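Local coordinates for 2-hydroxyisobutyryl-CoA synthetase (Aquincola tertiaricarbonis, PDB 6HDY), which belongs to the ANL clan of AMP-binding enzymes, built from a large N-terminal part and the smaller C-terminal domain of that family, at residues A[100-110]-A[133-141]; A[144-155]-A[179-188]. One frame throughout, in Å; residues are numbered along the deposited sequence.

Contact 1: residues A[100-110]-A[133-141]; sequences LRESQAAHPPF and RPTAFGIGR. With SO4 (sulfate ion), chain D.
One carboxamide, that of Q104, holds both backbone polar groups of a single residue, A136. OE1 of Q104 takes the N-H of A136 at 2.8 Å, nearly straight (168°), while NE2 of Q104 gives to O of A136, also at 2.8 Å but more bent, both on lone pairs. The Q104 chain leaves helix 97-106 with CG anti to the carbonyl carbon (chi1 -71°) and stays extended. Water 1 bridges OE1 of Q104 to O of P134. Further along, CA of G138 lies 3.8 Å from the F110 ring centroid, a CH-pi contact. P109, after a cis peptide, puts CG against the opposite face; O of A136 sits at the edge. Just before the strand, CG2 of T135 packs 3.7 Å from CG of R101. Away from the strand, OG of S103 gives a hydrogen bond to O1 of a sulfate (3.0 Å), probably from the crystallisation liquor, which R70 also holds. Strand 136-140 pairs on its other edge with strand 121-126, and Q335 also bonds O of A136. Together with Q335, the Q104 amide takes the place of a neighbouring strand along this edge, and its rotation is fixed: turned over, NE2 would face the A136 N-H, donor to donor.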
loop_
_atom_site.group_PDB
_atom_site.type_symbol
_atom_site.label_atom_id
_atom_site.label_comp_id
_atom_site.label_asym_id
_atom_site.label_seq_id
_atom_site.Cartn_x
_atom_site.Cartn_y
_atom_site.Cartn_z
ATOM N N LEU A 100 0.311 -15.561 -21.560
ATOM C CA LEU A 100 0.537 -15.620 -20.116
ATOM C C LEU A 100 -0.737 -16.056 -19.370
ATOM O O LEU A 100 -0.671 -16.892 -18.464
ATOM C CB LEU A 100 0.992 -14.230 -19.633
ATOM C CG LEU A 100 2.492 -13.937 -19.560
ATOM C CD1 LEU A 100 3.349 -14.948 -20.332
ATOM C CD2 LEU A 100 2.775 -12.507 -19.911
ATOM N N ARG A 101 -1.891 -15.488 -19.778
ATOM C CA ARG A 101 -3.211 -15.781 -19.224
ATOM C C ARG A 101 -3.518 -17.267 -19.393
ATOM O O ARG A 101 -3.880 -17.934 -18.418
ATOM C CB ARG A 101 -4.295 -14.907 -19.894
ATOM C CG ARG A 101 -4.292 -13.451 -19.448
ATOM C CD ARG A 101 -5.302 -12.600 -20.215
ATOM N NE ARG A 101 -4.815 -11.230 -20.397
ATOM C CZ ARG A 101 -4.899 -10.543 -21.535
ATOM N NH1 ARG A 101 -5.473 -11.082 -22.604
ATOM N NH2 ARG A 101 -4.418 -9.307 -21.608
ATOM N N GLU A 102 -3.332 -17.793 -20.620
ATOM C CA GLU A 102 -3.580 -19.208 -20.949
ATOM C C GLU A 102 -2.695 -20.150 -20.126
ATOM O O GLU A 102 -3.194 -21.138 -19.585
ATOM C CB GLU A 102 -3.418 -19.452 -22.453
ATOM C CG GLU A 102 -4.547 -18.855 -23.281
ATOM C CD GLU A 102 -4.307 -18.692 -24.771
ATOM O OE1 GLU A 102 -3.254 -19.152 -25.277
ATOM O OE2 GLU A 102 -5.185 -18.097 -25.436
ATOM N N SER A 103 -1.403 -19.792 -19.971
ATOM C CA SER A 103 -0.424 -20.548 -19.181
ATOM C C SER A 103 -0.836 -20.591 -17.696
ATOM O O SER A 103 -0.701 -21.626 -17.050
ATOM C CB SER A 103 0.964 -19.936 -19.337
ATOM O OG SER A 103 1.920 -20.715 -18.637
ATOM N N GLN A 104 -1.309 -19.451 -17.162
ATOM C CA GLN A 104 -1.807 -19.333 -15.787
ATOM C C GLN A 104 -3.098 -20.138 -15.579
ATOM O O GLN A 104 -3.206 -20.843 -14.569
ATOM C CB GLN A 104 -1.968 -17.869 -15.386
ATOM C CG GLN A 104 -0.612 -17.203 -15.202
ATOM C CD GLN A 104 -0.634 -16.002 -14.310
ATOM O OE1 GLN A 104 -1.680 -15.566 -13.812
ATOM N NE2 GLN A 104 0.536 -15.449 -14.080
ATOM N N ALA A 105 -4.040 -20.104 -16.552
ATOM C CA ALA A 105 -5.263 -20.934 -16.467
ATOM C C ALA A 105 -4.935 -22.441 -16.461
ATOM O O ALA A 105 -5.511 -23.192 -15.665
ATOM C CB ALA A 105 -6.211 -20.614 -17.612
ATOM N N ALA A 106 -3.991 -22.884 -17.324
ATOM C CA ALA A 106 -3.624 -24.302 -17.395
ATOM C C ALA A 106 -2.675 -24.709 -16.271
ATOM O O ALA A 106 -2.740 -25.844 -15.818
ATOM C CB ALA A 106 -3.013 -24.629 -18.743
ATOM N N HIS A 107 -1.810 -23.788 -15.801
ATOM C CA HIS A 107 -0.862 -24.086 -14.716
ATOM C C HIS A 107 -0.991 -23.038 -13.602
ATOM O O HIS A 107 -0.127 -22.175 -13.440
ATOM C CB HIS A 107 0.571 -24.248 -15.260
ATOM C CG HIS A 107 0.636 -25.198 -16.414
ATOM N ND1 HIS A 107 0.627 -26.571 -16.218
ATOM C CD2 HIS A 107 0.614 -24.942 -17.742
ATOM C CE1 HIS A 107 0.648 -27.103 -17.431
ATOM N NE2 HIS A 107 0.651 -26.160 -18.380
ATOM N N PRO A 108 -2.110 -23.088 -12.836
ATOM C CA PRO A 108 -2.316 -22.082 -11.796
ATOM C C PRO A 108 -1.418 -22.226 -10.565
ATOM O O PRO A 108 -0.998 -23.328 -10.245
ATOM C CB PRO A 108 -3.801 -22.246 -11.455
ATOM C CG PRO A 108 -4.107 -23.651 -11.737
ATOM C CD PRO A 108 -3.228 -24.064 -12.871
ATOM N N PRO A 109 -1.124 -21.134 -9.837
ATOM C CA PRO A 109 -1.533 -19.746 -10.086
ATOM C C PRO A 109 -0.619 -18.902 -10.976
ATOM O O PRO A 109 -1.091 -17.901 -11.524
ATOM C CB PRO A 109 -1.611 -19.172 -8.674
ATOM C CG PRO A 109 -0.564 -19.923 -7.888
ATOM C CD PRO A 109 -0.327 -21.243 -8.598
ATOM N N PHE A 110 0.677 -19.251 -11.093
ATOM C CA PHE A 110 1.662 -18.402 -11.787
ATOM C C PHE A 110 2.036 -18.783 -13.226
ATOM O O PHE A 110 2.791 -18.047 -13.866
ATOM C CB PHE A 110 2.936 -18.290 -10.935
ATOM C CG PHE A 110 2.622 -17.793 -9.549
ATOM C CD1 PHE A 110 1.948 -16.584 -9.358
ATOM C CD2 PHE A 110 2.914 -18.570 -8.431
ATOM C CE1 PHE A 110 1.587 -16.161 -8.077
ATOM C CE2 PHE A 110 2.576 -18.125 -7.145
ATOM C CZ PHE A 110 1.940 -16.910 -6.979
ATOM N N ARG A 133 -9.444 -11.368 -17.620
ATOM C CA ARG A 133 -8.832 -12.277 -16.649
ATOM C C ARG A 133 -7.499 -11.722 -16.116
ATOM O O ARG A 133 -6.613 -11.359 -16.913
ATOM C CB ARG A 133 -8.677 -13.704 -17.219
ATOM C CG ARG A 133 -9.315 -14.809 -16.360
ATOM C CD ARG A 133 -10.842 -14.777 -16.352
ATOM N NE ARG A 133 -11.418 -15.949 -15.685
ATOM C CZ ARG A 133 -12.708 -16.096 -15.386
ATOM N NH1 ARG A 133 -13.135 -17.200 -14.786
ATOM N NH2 ARG A 133 -13.578 -15.136 -15.680
ATOM N N PRO A 134 -7.354 -11.578 -14.770
ATOM C CA PRO A 134 -6.105 -11.010 -14.242
ATOM C C PRO A 134 -4.960 -12.024 -14.196
ATOM O O PRO A 134 -5.178 -13.213 -13.965
ATOM C CB PRO A 134 -6.498 -10.532 -12.845
ATOM C CG PRO A 134 -7.598 -11.442 -12.433
ATOM C CD PRO A 134 -8.286 -11.940 -13.679
ATOM N N THR A 135 -3.749 -11.537 -14.378
ATOM C CA THR A 135 -2.557 -12.366 -14.295
ATOM C C THR A 135 -1.884 -12.119 -12.974
ATOM O O THR A 135 -1.765 -10.975 -12.546
ATOM C CB THR A 135 -1.618 -12.166 -15.489
ATOM O OG1 THR A 135 -1.736 -10.833 -15.941
ATOM C CG2 THR A 135 -1.938 -13.101 -16.629
ATOM N N ALA A 136 -1.458 -13.192 -12.330
ATOM C CA ALA A 136 -0.787 -13.150 -11.044
ATOM C C ALA A 136 0.733 -13.090 -11.201
ATOM O O ALA A 136 1.320 -13.850 -11.971
ATOM C CB ALA A 136 -1.179 -14.376 -10.225
ATOM N N PHE A 137 1.368 -12.209 -10.444
ATOM C CA PHE A 137 2.812 -12.152 -10.429
ATOM C C PHE A 137 3.327 -12.837 -9.146
ATOM O O PHE A 137 2.918 -12.484 -8.045
ATOM C CB PHE A 137 3.348 -10.726 -10.587
ATOM C CG PHE A 137 2.830 -9.940 -11.778
ATOM C CD1 PHE A 137 2.833 -10.492 -13.057
ATOM C CD2 PHE A 137 2.416 -8.619 -11.635
ATOM C CE1 PHE A 137 2.394 -9.748 -14.162
ATOM C CE2 PHE A 137 1.922 -7.899 -12.729
ATOM C CZ PHE A 137 1.932 -8.459 -13.985
ATOM N N GLY A 138 4.176 -13.837 -9.330
ATOM C CA GLY A 138 4.854 -14.576 -8.280
ATOM C C GLY A 138 6.324 -14.244 -8.399
ATOM O O GLY A 138 7.036 -14.844 -9.202
ATOM N N ILE A 139 6.769 -13.245 -7.645
ATOM C CA ILE A 139 8.135 -12.739 -7.675
ATOM C C ILE A 139 8.993 -13.342 -6.546
ATOM O O ILE A 139 8.610 -13.268 -5.378
ATOM C CB ILE A 139 8.115 -11.204 -7.686
ATOM C CG1 ILE A 139 7.087 -10.712 -8.739
ATOM C CG2 ILE A 139 9.520 -10.656 -7.967
ATOM C CD1 ILE A 139 6.378 -9.497 -8.400
ATOM N N GLY A 140 10.120 -13.957 -6.921
ATOM C CA GLY A 140 11.024 -14.584 -5.973
ATOM C C GLY A 140 11.822 -13.550 -5.217
ATOM O O GLY A 140 11.923 -12.408 -5.659
ATOM N N ARG A 141 12.388 -13.947 -4.073
ATOM C CA ARG A 141 13.202 -13.101 -3.194
ATOM C C ARG A 141 14.368 -12.461 -3.932
ATOM O O ARG A 141 14.605 -11.261 -3.793
ATOM C CB ARG A 141 13.726 -13.938 -2.017
ATOM C CG ARG A 141 13.638 -13.233 -0.669
ATOM C CD ARG A 141 13.786 -14.180 0.513
ATOM N NE ARG A 141 12.994 -15.410 0.377
ATOM C CZ ARG A 141 13.508 -16.621 0.157
ATOM N NH1 ARG A 141 14.824 -16.781 0.040
ATOM N NH2 ARG A 141 12.712 -17.677 0.047
HETATM S S SO4 D . 1.093 -23.161 -21.668
HETATM O O1 SO4 D . 1.852 -23.194 -20.394
HETATM O O2 SO4 D . -0.229 -23.785 -21.507
HETATM O O3 SO4 D . 1.872 -23.889 -22.690
HETATM O O4 SO4 D . 0.877 -21.781 -22.148
HETATM O O HOH W 1 -4.503 -15.625 -15.332
#

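Contact 2: residues A[144-155]-A[179-188]; sequences WRAIANAHARIM and WGALAGAERL
R187 lays its aliphatic chain across one turn of helix 141-157, a knob in the hole formed by R145, A148, N149 and A152. CG stands anti to the backbone N (chi1 180°) and the chain then bends at chi2, which brings NE to OD1 of N149 at 2.8 Å. That bond is well off straight and comes from above the amide plane, the flat groups nearly perpendicular. N149 is steadied from behind, since its ND2 gives to O of R145 at 2.7 Å, in the amide plane. E23 takes a hydrogen bond from ND2 of N149 and forms a salt bridge with NH2 of R145, while Y25 O takes R187 NH1, so the N-terminal region covers this polar end. The two helices cross at 74° with axes 7.2 Å apart, consistent with the GxxxG spacing of G180 and G184: G184 lies against A148, A152 and H151 (its CA 3.6 Å from CB of H151), while G180 meets the H151 ring. CB of A148 is 3.8 Å from CB of A183. H151 points its ND1 at O of G180, 2.7 Å away and nearly straight (173°), on the face of that carbonyl plane opposite to the helical N-H of G184. Its NE2 is hydrogen-bonded to N of M285, and its ring meets F284, a residue of the (3S)-3-hydroxybutanoic acid pocket, edge-to-face. M155 bends at chi3 to place CE 3.7 Å from N of A185. At the far end, CH2 of W144 reaches CB of W179 at 3.7 Å, and water 2 links NE1 of W144 to OE1 of E186.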
loop_
_atom_site.group_PDB
_atom_site.type_symbol
_atom_site.label_atom_id
_atom_site.label_comp_id
_atom_site.label_asym_id
_atom_site.label_seq_id
_atom_site.Cartn_x
_atom_site.Cartn_y
_atom_site.Cartn_z
ATOM N N TRP A 144 13.148 -9.696 -6.371
ATOM C CA TRP A 144 12.748 -8.495 -5.626
ATOM C C TRP A 144 14.014 -7.646 -5.349
ATOM O O TRP A 144 14.012 -6.426 -5.552
ATOM C CB TRP A 144 11.992 -8.885 -4.306
ATOM C CG TRP A 144 11.194 -7.732 -3.772
ATOM C CD1 TRP A 144 11.648 -6.743 -2.950
ATOM C CD2 TRP A 144 9.889 -7.316 -4.219
ATOM N NE1 TRP A 144 10.680 -5.771 -2.796
ATOM C CE2 TRP A 144 9.582 -6.108 -3.551
ATOM C CE3 TRP A 144 8.944 -7.851 -5.115
ATOM C CZ2 TRP A 144 8.362 -5.427 -3.744
ATOM C CZ3 TRP A 144 7.718 -7.197 -5.276
ATOM C CH2 TRP A 144 7.441 -5.999 -4.599
ATOM N N ARG A 145 15.108 -8.317 -4.916
ATOM C CA ARG A 145 16.422 -7.678 -4.712
ATOM C C ARG A 145 16.985 -7.144 -6.040
ATOM O O ARG A 145 17.447 -6.007 -6.075
ATOM C CB ARG A 145 17.435 -8.605 -3.992
ATOM C CG ARG A 145 17.067 -9.002 -2.534
ATOM C CD ARG A 145 16.328 -7.937 -1.709
ATOM N NE ARG A 145 17.017 -6.640 -1.623
ATOM C CZ ARG A 145 16.408 -5.489 -1.349
ATOM N NH1 ARG A 145 15.103 -5.458 -1.142
ATOM N NH2 ARG A 145 17.105 -4.361 -1.267
ATOM N N ALA A 146 16.877 -7.922 -7.137
ATOM C CA ALA A 146 17.326 -7.476 -8.471
ATOM C C ALA A 146 16.548 -6.201 -8.911
ATOM O O ALA A 146 17.148 -5.267 -9.440
ATOM C CB ALA A 146 17.153 -8.592 -9.499
ATOM N N ILE A 147 15.242 -6.149 -8.622
ATOM C CA ILE A 147 14.370 -5.000 -8.933
ATOM C C ILE A 147 14.749 -3.764 -8.078
ATOM O O ILE A 147 14.846 -2.661 -8.614
ATOM C CB ILE A 147 12.857 -5.387 -8.752
ATOM C CG1 ILE A 147 12.435 -6.472 -9.769
ATOM C CG2 ILE A 147 11.947 -4.122 -8.840
ATOM C CD1 ILE A 147 11.093 -7.229 -9.473
ATOM N N ALA A 148 14.930 -3.953 -6.748
ATOM C CA ALA A 148 15.280 -2.867 -5.828
ATOM C C ALA A 148 16.620 -2.213 -6.198
ATOM O O ALA A 148 16.731 -0.985 -6.170
ATOM C CB ALA A 148 15.317 -3.379 -4.394
ATOM N N ASN A 149 17.609 -3.026 -6.583
ATOM C CA ASN A 149 18.929 -2.554 -6.991
ATOM C C ASN A 149 18.895 -1.830 -8.318
ATOM O O ASN A 149 19.458 -0.731 -8.416
ATOM C CB ASN A 149 19.930 -3.690 -7.000
ATOM C CG ASN A 149 20.405 -4.028 -5.627
ATOM O OD1 ASN A 149 21.373 -3.458 -5.142
ATOM N ND2 ASN A 149 19.715 -4.933 -4.951
ATOM N N ALA A 150 18.207 -2.412 -9.328
ATOM C CA ALA A 150 18.015 -1.786 -10.640
ATOM C C ALA A 150 17.348 -0.448 -10.447
ATOM O O ALA A 150 17.806 0.528 -11.010
ATOM C CB ALA A 150 17.134 -2.655 -11.514
ATOM N N HIS A 151 16.288 -0.380 -9.609
ATOM C CA HIS A 151 15.551 0.877 -9.419
ATOM C C HIS A 151 16.331 1.935 -8.672
ATOM O O HIS A 151 16.206 3.088 -9.048
ATOM C CB HIS A 151 14.183 0.616 -8.773
ATOM C CG HIS A 151 13.209 0.052 -9.757
ATOM N ND1 HIS A 151 11.925 -0.187 -9.413
ATOM C CD2 HIS A 151 13.381 -0.275 -11.060
ATOM C CE1 HIS A 151 11.335 -0.649 -10.502
ATOM N NE2 HIS A 151 12.172 -0.711 -11.515
ATOM N N ALA A 152 17.121 1.567 -7.619
ATOM C CA ALA A 152 17.980 2.517 -6.875
ATOM C C ALA A 152 18.986 3.157 -7.834
ATOM O O ALA A 152 19.236 4.358 -7.751
ATOM C CB ALA A 152 18.736 1.806 -5.754
ATOM N N ARG A 153 19.540 2.344 -8.749
ATOM C CA ARG A 153 20.505 2.738 -9.770
ATOM C C ARG A 153 19.961 3.839 -10.707
ATOM O O ARG A 153 20.601 4.879 -10.889
ATOM C CB ARG A 153 20.942 1.493 -10.558
ATOM C CG ARG A 153 21.628 1.779 -11.877
ATOM C CD ARG A 153 22.203 0.517 -12.431
ATOM N NE ARG A 153 22.715 0.708 -13.784
ATOM C CZ ARG A 153 22.924 -0.278 -14.646
ATOM N NH1 ARG A 153 22.695 -1.534 -14.293
ATOM N NH2 ARG A 153 23.386 -0.018 -15.859
ATOM N N ILE A 154 18.767 3.599 -11.267
ATOM C CA ILE A 154 18.065 4.488 -12.189
ATOM C C ILE A 154 17.552 5.746 -11.443
ATOM O O ILE A 154 17.551 6.820 -12.022
ATOM C CB ILE A 154 16.941 3.672 -12.899
ATOM C CG1 ILE A 154 17.545 2.548 -13.767
ATOM C CG2 ILE A 154 16.046 4.567 -13.730
ATOM C CD1 ILE A 154 16.619 1.379 -14.030
ATOM N N MET A 155 17.122 5.613 -10.169
ATOM C CA MET A 155 16.658 6.763 -9.373
ATOM C C MET A 155 17.853 7.701 -9.059
ATOM O O MET A 155 17.695 8.918 -9.026
ATOM C CB MET A 155 15.955 6.286 -8.088
ATOM C CG MET A 155 14.502 5.880 -8.309
ATOM S SD MET A 155 13.777 5.033 -6.869
ATOM C CE MET A 155 13.885 6.317 -5.652
ATOM N N TRP A 179 5.174 -0.420 -5.616
ATOM C CA TRP A 179 6.132 -1.345 -4.966
ATOM C C TRP A 179 7.511 -1.198 -5.557
ATOM O O TRP A 179 8.504 -1.211 -4.833
ATOM C CB TRP A 179 5.634 -2.815 -5.055
ATOM C CG TRP A 179 4.316 -3.015 -4.368
ATOM C CD1 TRP A 179 3.088 -3.046 -4.955
ATOM C CD2 TRP A 179 4.089 -3.124 -2.950
ATOM N NE1 TRP A 179 2.110 -3.190 -4.001
ATOM C CE2 TRP A 179 2.693 -3.232 -2.759
ATOM C CE3 TRP A 179 4.929 -3.113 -1.822
ATOM C CZ2 TRP A 179 2.111 -3.352 -1.484
ATOM C CZ3 TRP A 179 4.353 -3.215 -0.556
ATOM C CH2 TRP A 179 2.963 -3.346 -0.397
ATOM N N GLY A 180 7.573 -1.033 -6.867
ATOM C CA GLY A 180 8.843 -0.844 -7.565
ATOM C C GLY A 180 9.564 0.434 -7.200
ATOM O O GLY A 180 10.781 0.419 -7.026
ATOM N N ALA A 181 8.828 1.544 -7.048
ATOM C CA ALA A 181 9.440 2.815 -6.648
ATOM C C ALA A 181 9.863 2.765 -5.180
ATOM O O ALA A 181 10.918 3.308 -4.815
ATOM C CB ALA A 181 8.487 3.979 -6.891
ATOM N N LEU A 182 9.042 2.110 -4.341
ATOM C CA LEU A 182 9.361 1.937 -2.930
ATOM C C LEU A 182 10.668 1.114 -2.734
ATOM O O LEU A 182 11.521 1.503 -1.925
ATOM C CB LEU A 182 8.179 1.272 -2.205
ATOM C CG LEU A 182 8.434 0.748 -0.793
ATOM C CD1 LEU A 182 8.727 1.890 0.176
ATOM C CD2 LEU A 182 7.292 -0.092 -0.324
ATOM N N ALA A 183 10.799 -0.031 -3.461
ATOM C CA ALA A 183 11.965 -0.926 -3.374
ATOM C C ALA A 183 13.250 -0.205 -3.773
ATOM O O ALA A 183 14.289 -0.451 -3.176
ATOM C CB ALA A 183 11.761 -2.185 -4.213
ATOM N N GLY A 184 13.163 0.679 -4.765
ATOM C CA GLY A 184 14.278 1.491 -5.245
ATOM C C GLY A 184 14.669 2.528 -4.222
ATOM O O GLY A 184 15.854 2.697 -3.937
ATOM N N ALA A 185 13.672 3.204 -3.626
ATOM C CA ALA A 185 13.885 4.200 -2.566
ATOM C C ALA A 185 14.558 3.566 -1.344
ATOM O O ALA A 185 15.529 4.119 -0.824
ATOM C CB ALA A 185 12.556 4.849 -2.180
ATOM N N GLU A 186 14.082 2.384 -0.921
ATOM C CA GLU A 186 14.643 1.603 0.195
ATOM C C GLU A 186 16.121 1.270 -0.069
ATOM O O GLU A 186 16.973 1.537 0.792
ATOM C CB GLU A 186 13.839 0.300 0.414
ATOM C CG GLU A 186 12.445 0.487 1.041
ATOM C CD GLU A 186 11.545 -0.740 1.140
ATOM O OE1 GLU A 186 11.848 -1.775 0.513
ATOM O OE2 GLU A 186 10.525 -0.669 1.854
ATOM N N ARG A 187 16.429 0.693 -1.255
ATOM C CA ARG A 187 17.800 0.318 -1.629
ATOM C C ARG A 187 18.715 1.563 -1.816
ATOM O O ARG A 187 19.909 1.522 -1.479
ATOM C CB ARG A 187 17.797 -0.581 -2.888
ATOM C CG ARG A 187 19.190 -1.037 -3.379
ATOM C CD ARG A 187 20.024 -1.732 -2.296
ATOM N NE ARG A 187 21.391 -2.004 -2.755
ATOM C CZ ARG A 187 22.421 -1.170 -2.632
ATOM N NH1 ARG A 187 23.611 -1.507 -3.100
ATOM N NH2 ARG A 187 22.263 0.015 -2.059
ATOM N N LEU A 188 18.134 2.677 -2.287
ATOM C CA LEU A 188 18.874 3.936 -2.476
ATOM C C LEU A 188 19.276 4.571 -1.124
ATOM O O LEU A 188 20.065 5.518 -1.095
ATOM C CB LEU A 188 18.006 4.918 -3.306
ATOM C CG LEU A 188 18.614 6.284 -3.724
ATOM C CD1 LEU A 188 20.022 6.127 -4.363
ATOM C CD2 LEU A 188 17.653 7.024 -4.627
HETATM O O HOH W 2 10.406 -3.710 -0.637
#

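Overall arrangement
Of the contacting elements, helix 97-106 comes first; contact 1 closes the loop that runs from it through strand 121-126 and the unmodelled 129-132 to strand 136-140. That strand leads directly into helix 141-157, where contact 2 opens. Contact 2 closes a second loop, through strand 165-168, on helix 176-187, which itself crosses over to strand 191-193 of the parallel sheet. The two loops follow in series, neither nesting nor crossing. Contact 1 ties helix 97-106 to the small two-stranded sheet and contact 2 joins two helices beyond it; their centres are 23 Å apart, but the direct chain connection and the packing of I139 on W144 and I147 link them. Both reach the second subunit.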